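Local coordinates for glutamine synthetase (Helicobacter pylori, PDB 5ZLI), which belongs to the glutamine synthetase family of type I-beta and assembles, as other type I members do, into a twelve-subunit particle, at residues S328-I333 / F464-K469. Residues are numbered along the deposited sequence; the frame is centred on the assembly and turned at random.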
loop_
_atom_site.group_PDB
_atom_site.type_symbol
_atom_site.label_atom_id
_atom_site.label_comp_id
_atom_site.label_asym_id
_atom_site.label_seq_id
_atom_site.Cartn_x
_atom_site.Cartn_y
_atom_site.Cartn_z
ATOM N N SER B 328 20.811 -23.107 31.278
ATOM C CA SER B 328 22.171 -23.599 31.464
ATOM C C SER B 328 22.370 -24.956 30.822
ATOM O O SER B 328 23.402 -25.215 30.199
ATOM C CB SER B 328 22.496 -23.669 32.938
ATOM O OG SER B 328 22.398 -22.374 33.470
ATOM N N TYR B 329 21.353 -25.789 30.868
ATOM C CA TYR B 329 21.500 -27.165 30.453
ATOM C C TYR B 329 21.331 -27.359 28.956
ATOM O O TYR B 329 21.669 -28.426 28.457
ATOM C CB TYR B 329 20.516 -28.016 31.236
ATOM C CG TYR B 329 20.845 -27.948 32.682
ATOM C CD1 TYR B 329 21.695 -28.889 33.269
ATOM C CD2 TYR B 329 20.385 -26.900 33.460
ATOM C CE1 TYR B 329 22.035 -28.806 34.608
ATOM C CE2 TYR B 329 20.714 -26.807 34.809
ATOM C CZ TYR B 329 21.533 -27.763 35.374
ATOM O OH TYR B 329 21.847 -27.658 36.705
ATOM N N LYS B 330 20.816 -26.366 28.230
ATOM C CA LYS B 330 20.927 -26.385 26.776
ATOM C C LYS B 330 22.350 -26.151 26.299
ATOM O O LYS B 330 22.666 -26.472 25.154
ATOM C CB LYS B 330 19.987 -25.341 26.179
ATOM C CG LYS B 330 18.631 -25.361 26.855
ATOM C CD LYS B 330 17.695 -26.368 26.170
ATOM C CE LYS B 330 16.604 -26.802 27.126
ATOM N NZ LYS B 330 15.916 -25.690 27.799
ATOM N N ARG B 331 23.194 -25.575 27.144
ATOM C CA ARG B 331 24.598 -25.345 26.863
ATOM C C ARG B 331 25.462 -26.563 27.172
ATOM O O ARG B 331 26.486 -26.765 26.503
ATOM C CB ARG B 331 25.067 -24.141 27.665
ATOM C CG ARG B 331 26.552 -23.957 27.760
ATOM C CD ARG B 331 26.854 -22.657 28.471
ATOM N NE ARG B 331 28.277 -22.490 28.745
ATOM C CZ ARG B 331 28.902 -22.957 29.828
ATOM N NH1 ARG B 331 28.234 -23.613 30.772
ATOM N NH2 ARG B 331 30.206 -22.763 29.968
ATOM N N LEU B 332 25.082 -27.364 28.179
ATOM C CA LEU B 332 25.868 -28.505 28.646
ATOM C C LEU B 332 25.662 -29.746 27.777
ATOM O O LEU B 332 25.485 -30.866 28.276
ATOM C CB LEU B 332 25.486 -28.793 30.097
ATOM C CG LEU B 332 25.602 -27.533 30.997
ATOM C CD1 LEU B 332 25.161 -27.809 32.450
ATOM C CD2 LEU B 332 26.960 -26.755 30.950
ATOM N N ILE B 333 25.801 -29.547 26.472
ATOM C CA ILE B 333 25.648 -30.549 25.426
ATOM C C ILE B 333 26.998 -30.677 24.730
ATOM O O ILE B 333 27.721 -29.677 24.573
ATOM C CB ILE B 333 24.511 -30.162 24.463
ATOM C CG1 ILE B 333 23.154 -30.611 25.004
ATOM C CG2 ILE B 333 24.731 -30.695 23.072
ATOM C CD1 ILE B 333 22.833 -30.198 26.393
ATOM N N PHE B 464 9.186 -25.711 36.935
ATOM C CA PHE B 464 7.752 -25.863 36.701
ATOM C C PHE B 464 7.254 -25.107 35.470
ATOM O O PHE B 464 6.307 -25.595 34.828
ATOM C CB PHE B 464 6.953 -25.426 37.945
ATOM C CG PHE B 464 7.193 -26.264 39.177
ATOM C CD1 PHE B 464 7.106 -27.651 39.126
ATOM C CD2 PHE B 464 7.451 -25.666 40.397
ATOM C CE1 PHE B 464 7.306 -28.425 40.271
ATOM C CE2 PHE B 464 7.659 -26.430 41.530
ATOM C CZ PHE B 464 7.584 -27.812 41.466
ATOM N N PRO B 465 7.749 -23.913 35.145
ATOM C CA PRO B 465 7.362 -23.298 33.860
ATOM C C PRO B 465 7.960 -23.957 32.616
ATOM O O PRO B 465 7.312 -23.974 31.565
ATOM C CB PRO B 465 7.813 -21.845 34.031
ATOM C CG PRO B 465 7.798 -21.619 35.503
ATOM C CD PRO B 465 8.310 -22.915 36.070
ATOM N N TRP B 466 9.210 -24.395 32.656
ATOM C CA TRP B 466 9.787 -25.080 31.500
ATOM C C TRP B 466 9.219 -26.487 31.312
ATOM O O TRP B 466 9.161 -26.983 30.175
ATOM C CB TRP B 466 11.308 -25.132 31.640
ATOM C CG TRP B 466 12.022 -25.854 30.544
ATOM C CD1 TRP B 466 12.085 -25.511 29.213
ATOM C CD2 TRP B 466 12.774 -27.052 30.681
ATOM N NE1 TRP B 466 12.849 -26.422 28.517
ATOM C CE2 TRP B 466 13.279 -27.383 29.402
ATOM C CE3 TRP B 466 13.078 -27.877 31.761
ATOM C CZ2 TRP B 466 14.071 -28.504 29.188
ATOM C CZ3 TRP B 466 13.849 -28.982 31.547
ATOM C CH2 TRP B 466 14.348 -29.285 30.271
ATOM N N GLU B 467 8.882 -27.178 32.415
ATOM C CA GLU B 467 8.271 -28.505 32.338
ATOM C C GLU B 467 6.808 -28.466 31.900
ATOM O O GLU B 467 6.265 -29.502 31.503
ATOM C CB GLU B 467 8.359 -29.223 33.697
ATOM C CG GLU B 467 9.531 -30.217 33.893
ATOM C CD GLU B 467 9.654 -30.753 35.349
ATOM O OE1 GLU B 467 10.512 -31.643 35.589
ATOM O OE2 GLU B 467 8.894 -30.303 36.249
ATOM N N SER B 468 6.188 -27.294 31.872
ATOM C CA SER B 468 4.755 -27.178 31.693
ATOM C C SER B 468 4.338 -26.306 30.525
ATOM O O SER B 468 3.182 -26.404 30.110
ATOM C CB SER B 468 4.108 -26.609 32.962
ATOM O OG SER B 468 4.331 -25.207 33.053
ATOM N N LYS B 469 5.238 -25.496 29.950
ATOM C CA LYS B 469 4.913 -24.686 28.785
ATOM C C LYS B 469 5.307 -25.420 27.515
ATOM O O LYS B 469 6.457 -25.882 27.410
ATOM C CB LYS B 469 5.615 -23.334 28.838
ATOM C CG LYS B 469 5.087 -22.396 29.896
ATOM C CD LYS B 469 5.958 -21.163 30.035
ATOM C CE LYS B 469 5.403 -20.235 31.093
ATOM N NZ LYS B 469 4.070 -19.681 30.730
#
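At an interface between two subunits of the dodecamer, Lys330 of helix 326-331 runs out to Trp466 of helix 448-466, within the catalytic domain. Both residues are buried, and between these segments they make the whole contact. The lysine leaves its helix with CG beside the backbone N (chi1 -43°), and the two side chains run antiparallel alongside each other. The CA–CB bond of Trp466 points toward segment 328-333, and a chi1 of 178°, with CG anti to the backbone N, carries the indole on to the lysine. The aliphatic end of the lysine does part of the touching: CE of Lys330 lies 3.7 Å from CZ2 of Trp466. The ammonium comes in obliquely, with Lys330 NZ 3.5 Å from Trp466 CE2 and 3.2 Å from Trp466 NE1. NZ and NE1 are both donors and cannot bond to each other, and at this resolution the exact distance should not be leaned on. The strongest polar partner of Lys330 NZ is Glu474 of the second subunit, a salt bridge, and Lys330 of that subunit in turn donates to the O of Trp466. The two Trp466 rings, one from each subunit, stack on each other. Within the chain, then, CE of the lysine packs beside the indole without a hydrogen bond and the ammonium lies obliquely near NE1 and CE2, while its charge is paired across the subunit boundary; the carboxylate of Glu474 of the second subunit would probably offset the cost of burying the ammonium.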